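Local coordinates for protein accelerated cell death 11 (Arabidopsis thaliana, PDB 4NT1) that transfers ceramide-1-phosphate and phytoceramide-1-phosphate selectively between membranes, using the all-helical GLTP fold, and does not transport ceramide lacking the phosphate headgroup, at residues A[107-118]-A[131-140]; A[119-129]-A[158-166]. All coordinates share one frame; numbering follows the deposited sequence.

Interaction 1 (A[107-118]-A[131-140]); sequences RGLDMVKVLFEQ and PATKSYAQVF
Leu115 and Ser135 face each other across a near-antiparallel helix pair: the axes of 107-118 and 131-139 come within 8.3 Å at 146° between their N-to-C directions, and the CA atoms of these two residues lie 5.1 Å apart. The small Ser135 is consistent with this closeness: its CB rests 3.4 Å from Leu115 N. Its OG, lying between its own backbone N and carbonyl carbon (chi1 62°), faces back to Pro131 O and Ala132 O of its own helix, two acceptors for its single proton, so its polar need can be met without a partner across the interface. Val114 fits beside it, CG1 on Ser135 CA and CB while CG2 meets the amide end of Gln138.

No direct hydrogen bond joins the segments; the evidence points to apolar packing. At the Phe140 end, the bent side chain of Met111 crosses the Phe140 side chain at about a right angle and brings SD to the ring edge, 4.7 Å from the centroid and 86° off the normal, a Met-aromatic contact. Val139 pushes CG1 to 3.2 Å from Arg107 O. At the other end Gln118 CB lies 3.6 Å from Pro131 CB, and the Lys134 chain crosses Gln118 with CD near OE1. One water spans the polar margin, donating to Asp110 OD2 (2.6 Å) and accepting from Gln138 NE2.

Of the Arg107 side chain, CB meets the Phe140 ring at CE1 and CZ; its guanidinium leads away to a salt bridge with the C-terminal carboxylate of Trp207. Tyr136 points away from the partner helix, and its OH bonds to His144 ND1, of a residue that binds ceramide-1-phosphate. The pair is thus a buried antiparallel helix packing of the all-helical GLTP fold, bordering the phosphate headgroup site.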
loop_
_atom_site.group_PDB
_atom_site.type_symbol
_atom_site.label_atom_id
_atom_site.label_comp_id
_atom_site.label_asym_id
_atom_site.label_seq_id
_atom_site.Cartn_x
_atom_site.Cartn_y
_atom_site.Cartn_z
ATOM N N ARG A 107 2.508 4.479 -2.130
ATOM C CA ARG A 107 2.691 3.676 -3.338
ATOM C C ARG A 107 2.397 2.196 -3.090
ATOM O O ARG A 107 1.791 1.521 -3.931
ATOM C CB ARG A 107 4.097 3.876 -3.920
ATOM C CG ARG A 107 4.303 5.263 -4.501
ATOM C CD ARG A 107 5.761 5.523 -4.823
ATOM N NE ARG A 107 5.952 6.872 -5.345
ATOM C CZ ARG A 107 7.125 7.493 -5.402
ATOM N NH1 ARG A 107 8.227 6.888 -4.967
ATOM N NH2 ARG A 107 7.194 8.718 -5.909
ATOM N N GLY A 108 2.824 1.683 -1.939
ATOM C CA GLY A 108 2.524 0.309 -1.586
ATOM C C GLY A 108 1.026 0.037 -1.478
ATOM O O GLY A 108 0.528 -0.980 -1.968
ATOM N N LEU A 109 0.303 0.946 -0.824
ATOM C CA LEU A 109 -1.147 0.801 -0.694
ATOM C C LEU A 109 -1.795 0.783 -2.064
ATOM O O LEU A 109 -2.742 0.030 -2.304
ATOM C CB LEU A 109 -1.744 1.948 0.113
ATOM C CG LEU A 109 -1.286 2.065 1.559
ATOM C CD1 LEU A 109 -1.883 3.318 2.198
ATOM C CD2 LEU A 109 -1.634 0.803 2.374
ATOM N N ASP A 110 -1.286 1.625 -2.959
ATOM C CA ASP A 110 -1.808 1.717 -4.318
ATOM C C ASP A 110 -1.501 0.430 -5.085
ATOM O O ASP A 110 -2.376 -0.107 -5.768
ATOM C CB ASP A 110 -1.202 2.950 -5.017
ATOM C CG ASP A 110 -2.001 3.414 -6.225
ATOM O OD1 ASP A 110 -3.168 3.004 -6.378
ATOM O OD2 ASP A 110 -1.446 4.212 -7.022
ATOM N N MET A 111 -0.283 -0.098 -4.959
ATOM C CA MET A 111 0.022 -1.356 -5.651
ATOM C C MET A 111 -0.905 -2.494 -5.204
ATOM O O MET A 111 -1.352 -3.298 -6.020
ATOM C CB MET A 111 1.484 -1.788 -5.482
ATOM C CG MET A 111 1.921 -2.814 -6.573
ATOM S SD MET A 111 3.116 -4.032 -5.991
ATOM C CE MET A 111 2.058 -5.245 -5.189
ATOM N N VAL A 112 -1.173 -2.570 -3.906
ATOM C CA VAL A 112 -2.067 -3.598 -3.384
ATOM C C VAL A 112 -3.482 -3.367 -3.913
ATOM O O VAL A 112 -4.151 -4.311 -4.332
ATOM C CB VAL A 112 -2.038 -3.689 -1.843
ATOM C CG1 VAL A 112 -3.077 -4.720 -1.343
ATOM C CG2 VAL A 112 -0.638 -4.082 -1.358
ATOM N N LYS A 113 -3.924 -2.114 -3.927
ATOM C CA LYS A 113 -5.228 -1.800 -4.502
ATOM C C LYS A 113 -5.358 -2.307 -5.945
ATOM O O LYS A 113 -6.360 -2.925 -6.296
ATOM C CB LYS A 113 -5.515 -0.296 -4.475
ATOM C CG LYS A 113 -6.892 0.054 -5.049
ATOM C CD LYS A 113 -7.105 1.544 -5.234
ATOM C CE LYS A 113 -6.509 2.036 -6.524
ATOM N NZ LYS A 113 -7.454 2.960 -7.212
ATOM N N VAL A 114 -4.355 -2.032 -6.780
ATOM C CA VAL A 114 -4.401 -2.466 -8.185
ATOM C C VAL A 114 -4.287 -3.975 -8.286
ATOM O O VAL A 114 -4.984 -4.611 -9.076
ATOM C CB VAL A 114 -3.284 -1.815 -9.033
ATOM C CG1 VAL A 114 -3.289 -2.379 -10.472
ATOM C CG2 VAL A 114 -3.447 -0.303 -9.042
ATOM N N LEU A 115 -3.400 -4.551 -7.484
ATOM C CA LEU A 115 -3.304 -6.001 -7.409
ATOM C C LEU A 115 -4.679 -6.637 -7.156
ATOM O O LEU A 115 -5.101 -7.545 -7.888
ATOM C CB LEU A 115 -2.329 -6.415 -6.306
ATOM C CG LEU A 115 -2.304 -7.918 -6.057
ATOM C CD1 LEU A 115 -1.705 -8.622 -7.274
ATOM C CD2 LEU A 115 -1.478 -8.212 -4.821
ATOM N N PHE A 116 -5.376 -6.165 -6.118
ATOM C CA PHE A 116 -6.707 -6.674 -5.793
ATOM C C PHE A 116 -7.720 -6.456 -6.930
ATOM O O PHE A 116 -8.485 -7.360 -7.282
ATOM C CB PHE A 116 -7.226 -6.049 -4.484
ATOM C CG PHE A 116 -6.590 -6.616 -3.239
ATOM C CD1 PHE A 116 -5.555 -7.541 -3.319
ATOM C CD2 PHE A 116 -7.027 -6.222 -1.982
ATOM C CE1 PHE A 116 -4.967 -8.062 -2.167
ATOM C CE2 PHE A 116 -6.450 -6.749 -0.830
ATOM C CZ PHE A 116 -5.424 -7.667 -0.924
ATOM N N GLU A 117 -7.740 -5.255 -7.491
ATOM C CA GLU A 117 -8.612 -4.969 -8.624
ATOM C C GLU A 117 -8.355 -5.977 -9.743
ATOM O O GLU A 117 -9.285 -6.473 -10.383
ATOM C CB GLU A 117 -8.361 -3.553 -9.160
ATOM C CG GLU A 117 -8.981 -2.431 -8.331
ATOM C CD GLU A 117 -8.493 -1.043 -8.751
ATOM O OE1 GLU A 117 -7.400 -0.945 -9.343
ATOM O OE2 GLU A 117 -9.202 -0.045 -8.484
ATOM N N GLN A 118 -7.086 -6.265 -9.999
ATOM C CA GLN A 118 -6.742 -7.128 -11.124
ATOM C C GLN A 118 -7.050 -8.593 -10.842
ATOM O O GLN A 118 -7.437 -9.335 -11.754
ATOM C CB GLN A 118 -5.282 -6.942 -11.544
ATOM C CG GLN A 118 -4.999 -5.563 -12.143
ATOM C CD GLN A 118 -5.688 -5.372 -13.475
ATOM O OE1 GLN A 118 -5.781 -6.303 -14.275
ATOM N NE2 GLN A 118 -6.198 -4.170 -13.716
ATOM N N PRO A 131 -2.141 -10.138 -12.839
ATOM C CA PRO A 131 -2.411 -9.131 -11.798
ATOM C C PRO A 131 -1.148 -8.614 -11.106
ATOM O O PRO A 131 -1.033 -7.410 -10.875
ATOM C CB PRO A 131 -3.291 -9.884 -10.786
ATOM C CG PRO A 131 -3.928 -10.989 -11.587
ATOM C CD PRO A 131 -2.923 -11.373 -12.645
ATOM N N ALA A 132 -0.224 -9.504 -10.754
ATOM C CA ALA A 132 1.006 -9.063 -10.083
ATOM C C ALA A 132 1.857 -8.206 -11.025
ATOM O O ALA A 132 2.393 -7.166 -10.631
ATOM C CB ALA A 132 1.793 -10.247 -9.576
ATOM N N THR A 133 1.971 -8.637 -12.277
ATOM C CA THR A 133 2.724 -7.866 -13.271
ATOM C C THR A 133 2.102 -6.494 -13.559
ATOM O O THR A 133 2.807 -5.486 -13.610
ATOM C CB THR A 133 2.897 -8.655 -14.591
ATOM O OG1 THR A 133 3.671 -9.828 -14.336
ATOM C CG2 THR A 133 3.611 -7.797 -15.640
ATOM N N LYS A 134 0.782 -6.449 -13.738
ATOM C CA LYS A 134 0.110 -5.191 -14.059
ATOM C C LYS A 134 0.173 -4.188 -12.908
ATOM O O LYS A 134 0.346 -2.989 -13.127
ATOM C CB LYS A 134 -1.344 -5.433 -14.457
ATOM C CG LYS A 134 -1.505 -6.047 -15.843
ATOM C CD LYS A 134 -2.966 -6.365 -16.131
ATOM C CE LYS A 134 -3.150 -6.924 -17.536
ATOM N NZ LYS A 134 -4.586 -7.185 -17.855
ATOM N N SER A 135 0.026 -4.674 -11.682
ATOM C CA SER A 135 0.067 -3.770 -10.538
ATOM C C SER A 135 1.495 -3.259 -10.331
ATOM O O SER A 135 1.699 -2.090 -10.018
ATOM C CB SER A 135 -0.486 -4.445 -9.275
ATOM O OG SER A 135 0.284 -5.578 -8.914
ATOM N N TYR A 136 2.486 -4.123 -10.529
ATOM C CA TYR A 136 3.874 -3.689 -10.392
ATOM C C TYR A 136 4.238 -2.656 -11.453
ATOM O O TYR A 136 4.820 -1.610 -11.148
ATOM C CB TYR A 136 4.857 -4.866 -10.478
ATOM C CG TYR A 136 6.270 -4.373 -10.556
ATOM C CD1 TYR A 136 6.953 -3.997 -9.405
ATOM C CD2 TYR A 136 6.908 -4.212 -11.782
ATOM C CE1 TYR A 136 8.241 -3.509 -9.465
ATOM C CE2 TYR A 136 8.208 -3.718 -11.849
ATOM C CZ TYR A 136 8.860 -3.365 -10.690
ATOM O OH TYR A 136 10.146 -2.881 -10.740
ATOM N N ALA A 137 3.881 -2.948 -12.699
ATOM C CA ALA A 137 4.252 -2.078 -13.821
ATOM C C ALA A 137 3.575 -0.710 -13.736
ATOM O O ALA A 137 4.153 0.299 -14.115
ATOM C CB ALA A 137 3.922 -2.758 -15.149
ATOM N N GLN A 138 2.342 -0.671 -13.242
ATOM C CA GLN A 138 1.651 0.604 -13.105
ATOM C C GLN A 138 2.195 1.439 -11.950
ATOM O O GLN A 138 2.391 2.647 -12.083
ATOM C CB GLN A 138 0.145 0.412 -12.922
ATOM C CG GLN A 138 -0.619 1.724 -12.753
ATOM C CD GLN A 138 -2.088 1.510 -12.439
ATOM O OE1 GLN A 138 -2.716 0.599 -12.974
ATOM N NE2 GLN A 138 -2.640 2.344 -11.560
ATOM N N VAL A 139 2.426 0.797 -10.809
ATOM C CA VAL A 139 2.727 1.544 -9.590
ATOM C C VAL A 139 4.218 1.719 -9.303
ATOM O O VAL A 139 4.663 2.821 -8.981
ATOM C CB VAL A 139 1.999 0.921 -8.364
ATOM C CG1 VAL A 139 2.358 1.670 -7.076
ATOM C CG2 VAL A 139 0.494 0.936 -8.594
ATOM N N PHE A 140 4.996 0.649 -9.435
ATOM C CA PHE A 140 6.386 0.685 -9.000
ATOM C C PHE A 140 7.428 0.800 -10.117
ATOM O O PHE A 140 8.463 1.429 -9.931
ATOM C CB PHE A 140 6.711 -0.515 -8.105
ATOM C CG PHE A 140 6.262 -0.352 -6.679
ATOM C CD1 PHE A 140 6.820 0.623 -5.871
ATOM C CD2 PHE A 140 5.301 -1.195 -6.142
ATOM C CE1 PHE A 140 6.411 0.769 -4.549
ATOM C CE2 PHE A 140 4.890 -1.057 -4.819
ATOM C CZ PHE A 140 5.448 -0.076 -4.027
HETATM O O HOH W 1 -1.128 4.246 -9.621
#

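Interaction 2 (A[119-129]-A[158-166])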
loop_
_atom_site.group_PDB
_atom_site.type_symbol
_atom_site.label_atom_id
_atom_site.label_comp_id
_atom_site.label_asym_id
_atom_site.label_seq_id
_atom_site.Cartn_x
_atom_site.Cartn_y
_atom_site.Cartn_z
ATOM N N ILE A 119 -6.877 -9.012 -9.592
ATOM C CA ILE A 119 -7.274 -10.352 -9.192
ATOM C C ILE A 119 -8.776 -10.525 -9.407
ATOM O O ILE A 119 -9.223 -11.496 -10.014
ATOM C CB ILE A 119 -6.896 -10.650 -7.733
ATOM C CG1 ILE A 119 -5.372 -10.789 -7.607
ATOM C CG2 ILE A 119 -7.590 -11.914 -7.258
ATOM C CD1 ILE A 119 -4.886 -11.027 -6.187
ATOM N N ILE A 120 -9.557 -9.566 -8.928
ATOM C CA ILE A 120 -11.005 -9.624 -9.120
ATOM C C ILE A 120 -11.372 -9.654 -10.605
ATOM O O ILE A 120 -12.194 -10.472 -11.038
ATOM C CB ILE A 120 -11.709 -8.452 -8.397
ATOM C CG1 ILE A 120 -11.519 -8.598 -6.887
ATOM C CG2 ILE A 120 -13.202 -8.431 -8.739
ATOM C CD1 ILE A 120 -11.741 -7.307 -6.096
ATOM N N ALA A 121 -10.739 -8.783 -11.385
ATOM C CA ALA A 121 -11.026 -8.666 -12.812
ATOM C C ALA A 121 -10.624 -9.914 -13.601
ATOM O O ALA A 121 -11.170 -10.186 -14.666
ATOM C CB ALA A 121 -10.340 -7.430 -13.386
ATOM N N SER A 122 -9.669 -10.674 -13.085
ATOM C CA SER A 122 -9.216 -11.861 -13.804
ATOM C C SER A 122 -9.816 -13.162 -13.266
ATOM O O SER A 122 -9.310 -14.242 -13.555
ATOM C CB SER A 122 -7.689 -11.938 -13.795
ATOM O OG SER A 122 -7.222 -12.154 -12.480
ATOM N N GLU A 123 -10.900 -13.057 -12.500
ATOM C CA GLU A 123 -11.548 -14.228 -11.928
ATOM C C GLU A 123 -11.740 -15.311 -12.995
ATOM O O GLU A 123 -12.231 -15.028 -14.086
ATOM C CB GLU A 123 -12.897 -13.833 -11.332
ATOM C CG GLU A 123 -13.587 -14.940 -10.564
ATOM C CD GLU A 123 -14.925 -14.502 -10.000
ATOM O OE1 GLU A 123 -15.294 -13.319 -10.178
ATOM O OE2 GLU A 123 -15.613 -15.342 -9.379
ATOM N N GLY A 124 -11.346 -16.541 -12.679
ATOM C CA GLY A 124 -11.378 -17.620 -13.654
ATOM C C GLY A 124 -9.981 -17.998 -14.114
ATOM O O GLY A 124 -9.748 -19.100 -14.617
ATOM N N ASP A 125 -9.048 -17.069 -13.948
ATOM C CA ASP A 125 -7.638 -17.337 -14.200
ATOM C C ASP A 125 -7.026 -17.941 -12.941
ATOM O O ASP A 125 -7.258 -17.453 -11.836
ATOM C CB ASP A 125 -6.904 -16.044 -14.565
ATOM C CG ASP A 125 -7.381 -15.450 -15.874
ATOM O OD1 ASP A 125 -8.400 -15.936 -16.413
ATOM O OD2 ASP A 125 -6.736 -14.492 -16.360
ATOM N N ASN A 126 -6.256 -19.013 -13.101
ATOM C CA ASN A 126 -5.663 -19.681 -11.945
ATOM C C ASN A 126 -4.288 -19.108 -11.593
ATOM O O ASN A 126 -3.723 -19.420 -10.551
ATOM C CB ASN A 126 -5.577 -21.187 -12.191
ATOM C CG ASN A 126 -6.943 -21.814 -12.329
ATOM O OD1 ASN A 126 -7.212 -22.584 -13.258
ATOM N ND2 ASN A 126 -7.829 -21.465 -11.414
ATOM N N SER A 127 -3.774 -18.257 -12.470
ATOM C CA SER A 127 -2.458 -17.648 -12.276
ATOM C C SER A 127 -2.573 -16.238 -11.701
ATOM O O SER A 127 -3.566 -15.545 -11.944
ATOM C CB SER A 127 -1.714 -17.596 -13.609
ATOM O OG SER A 127 -0.517 -16.831 -13.512
ATOM N N LEU A 128 -1.561 -15.820 -10.942
ATOM C CA LEU A 128 -1.477 -14.440 -10.454
ATOM C C LEU A 128 -0.541 -13.585 -11.305
ATOM O O LEU A 128 -0.315 -12.415 -10.996
ATOM C CB LEU A 128 -0.968 -14.403 -9.011
ATOM C CG LEU A 128 -1.899 -14.995 -7.962
ATOM C CD1 LEU A 128 -1.238 -14.966 -6.614
ATOM C CD2 LEU A 128 -3.217 -14.221 -7.949
ATOM N N LYS A 129 0.010 -14.159 -12.369
ATOM C CA LYS A 129 1.064 -13.473 -13.114
ATOM C C LYS A 129 0.622 -12.123 -13.685
ATOM O O LYS A 129 1.298 -11.118 -13.506
ATOM C CB LYS A 129 1.631 -14.368 -14.216
ATOM C CG LYS A 129 2.800 -13.733 -14.956
ATOM C CD LYS A 129 3.426 -14.709 -15.946
ATOM C CE LYS A 129 4.562 -14.045 -16.715
ATOM N NZ LYS A 129 5.287 -15.016 -17.580
ATOM N N ALA A 158 7.835 -17.399 -9.704
ATOM C CA ALA A 158 7.775 -17.916 -8.345
ATOM C C ALA A 158 6.594 -17.355 -7.556
ATOM O O ALA A 158 6.537 -17.499 -6.344
ATOM C CB ALA A 158 9.079 -17.638 -7.616
ATOM N N LEU A 159 5.659 -16.707 -8.241
ATOM C CA LEU A 159 4.419 -16.313 -7.585
ATOM C C LEU A 159 3.710 -17.569 -7.111
ATOM O O LEU A 159 3.775 -18.605 -7.771
ATOM C CB LEU A 159 3.503 -15.567 -8.551
ATOM C CG LEU A 159 3.891 -14.160 -8.990
ATOM C CD1 LEU A 159 3.142 -13.772 -10.256
ATOM C CD2 LEU A 159 3.620 -13.153 -7.875
ATOM N N PRO A 160 3.022 -17.488 -5.969
ATOM C CA PRO A 160 2.155 -18.610 -5.602
ATOM C C PRO A 160 1.008 -18.709 -6.606
ATOM O O PRO A 160 0.685 -17.715 -7.248
ATOM C CB PRO A 160 1.604 -18.185 -4.236
ATOM C CG PRO A 160 1.629 -16.686 -4.277
ATOM C CD PRO A 160 2.887 -16.347 -5.044
ATOM N N THR A 161 0.406 -19.885 -6.744
ATOM C CA THR A 161 -0.850 -19.992 -7.478
ATOM C C THR A 161 -1.908 -19.143 -6.777
ATOM O O THR A 161 -1.793 -18.846 -5.589
ATOM C CB THR A 161 -1.348 -21.445 -7.543
ATOM O OG1 THR A 161 -1.849 -21.843 -6.260
ATOM C CG2 THR A 161 -0.214 -22.380 -7.967
ATOM N N ARG A 162 -2.930 -18.745 -7.520
ATOM C CA ARG A 162 -4.010 -17.953 -6.956
ATOM C C ARG A 162 -4.655 -18.712 -5.799
ATOM O O ARG A 162 -4.927 -18.144 -4.736
ATOM C CB ARG A 162 -5.019 -17.618 -8.052
ATOM C CG ARG A 162 -6.239 -16.852 -7.597
ATOM C CD ARG A 162 -7.129 -16.595 -8.802
ATOM N NE ARG A 162 -8.417 -16.016 -8.440
ATOM C CZ ARG A 162 -8.902 -14.890 -8.955
ATOM N NH1 ARG A 162 -8.205 -14.210 -9.875
ATOM N NH2 ARG A 162 -10.087 -14.450 -8.551
ATOM N N ALA A 163 -4.860 -20.011 -5.993
ATOM C CA ALA A 163 -5.420 -20.859 -4.951
ATOM C C ALA A 163 -4.543 -20.908 -3.703
ATOM O O ALA A 163 -5.043 -20.919 -2.580
ATOM C CB ALA A 163 -5.668 -22.267 -5.485
ATOM N N HIS A 164 -3.232 -20.951 -3.904
ATOM C CA HIS A 164 -2.300 -20.989 -2.788
ATOM C C HIS A 164 -2.326 -19.669 -2.011
ATOM O O HIS A 164 -2.274 -19.671 -0.784
ATOM C CB HIS A 164 -0.879 -21.296 -3.273
ATOM C CG HIS A 164 0.103 -21.476 -2.159
ATOM N ND1 HIS A 164 1.458 -21.281 -2.319
ATOM C CD2 HIS A 164 -0.078 -21.823 -0.863
ATOM C CE1 HIS A 164 2.071 -21.504 -1.170
ATOM N NE2 HIS A 164 1.161 -21.829 -0.268
ATOM N N LEU A 165 -2.423 -18.548 -2.724
ATOM C CA LEU A 165 -2.513 -17.244 -2.051
ATOM C C LEU A 165 -3.757 -17.181 -1.166
ATOM O O LEU A 165 -3.701 -16.733 -0.015
ATOM C CB LEU A 165 -2.514 -16.088 -3.055
ATOM C CG LEU A 165 -2.713 -14.700 -2.431
ATOM C CD1 LEU A 165 -1.527 -14.342 -1.550
ATOM C CD2 LEU A 165 -2.957 -13.603 -3.475
ATOM N N LEU A 166 -4.888 -17.627 -1.696
ATOM C CA LEU A 166 -6.110 -17.629 -0.908
ATOM C C LEU A 166 -5.940 -18.520 0.319
ATOM O O LEU A 166 -6.449 -18.221 1.394
ATOM C CB LEU A 166 -7.300 -18.071 -1.760
ATOM C CG LEU A 166 -7.599 -17.150 -2.940
ATOM C CD1 LEU A 166 -8.915 -17.534 -3.614
ATOM C CD2 LEU A 166 -7.634 -15.697 -2.495
HETATM O O HOH W 2 -5.860 -14.309 -11.115
HETATM O O HOH W 3 0.359 -17.683 -10.113
#
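A loop meeting the start of a helix defines this contact: the turn that ends helix 98-121 folds over the first residues of helix 162-168, and Arg162 spans the join. Its chain is extended from CG to NE, with CG opposite the backbone N (chi1 177°), which carries the guanidinium to the C-terminal end of the other helix. There NH1 donates to Ile119 O at 2.9 Å with an N-H...O angle of 150°, and NH2 adds a weak bond to the same oxygen. Ile119 CG2 sits over one face of the guanidinium, 3.4 Å above the plane, and at its edge lies Ser122 OG, which also hydrogen-bonds Gln118 O one turn back in the helix. A water also in that plane accepts from NH1 and donates to Ser122 OG and Ser127 O, while Glu173 of helix 173-199 forms a salt bridge with NE. The charged group is therefore held by several partners in a buried setting.

Thr161 is the N-cap of the incoming helix, its side chain accepting from His164 N. The amide right after the cap, Arg162 N, reaches across to Asn126 O at 3.2 Å, so the loop carbonyl takes a first-turn N-H. A type II turn, Ser122 to Asp125, reverses the chain ahead of this bond.

Leu128 supplies much of the apolar part of the contact, crossing Arg162 and Leu165 at about right angles, CD2 against Arg162 CB (3.8 Å) and CD1 against Leu165 CD2 (3.8 Å). CD1 also touches Pro160 O, which a second water links to Leu128 N. Leu159 CD1 lies 3.5 Å from Lys129 CA.

From the N terminus, helix 98-121 supplies 107-118 to interaction 1 and, with its last turn, begins 119-129 of interaction 2. The chain then passes through the loop into helix 129-139, where 131-140 closes a loop of 12 intervening residues in interaction 1. Twenty-eight residues separate 119-129 from 158-166, which closes the wider loop of interaction 2. The segments alternate, so the two closures cross rather than nest. Their centres lie about 14 Å apart, yet they touch: Pro131 CG packs on Ser122 OG (3.6 Å) and Ala132 CB on Leu159 CD2 (3.8 Å). Together they tie helices 98-121, 129-139 and 162-168.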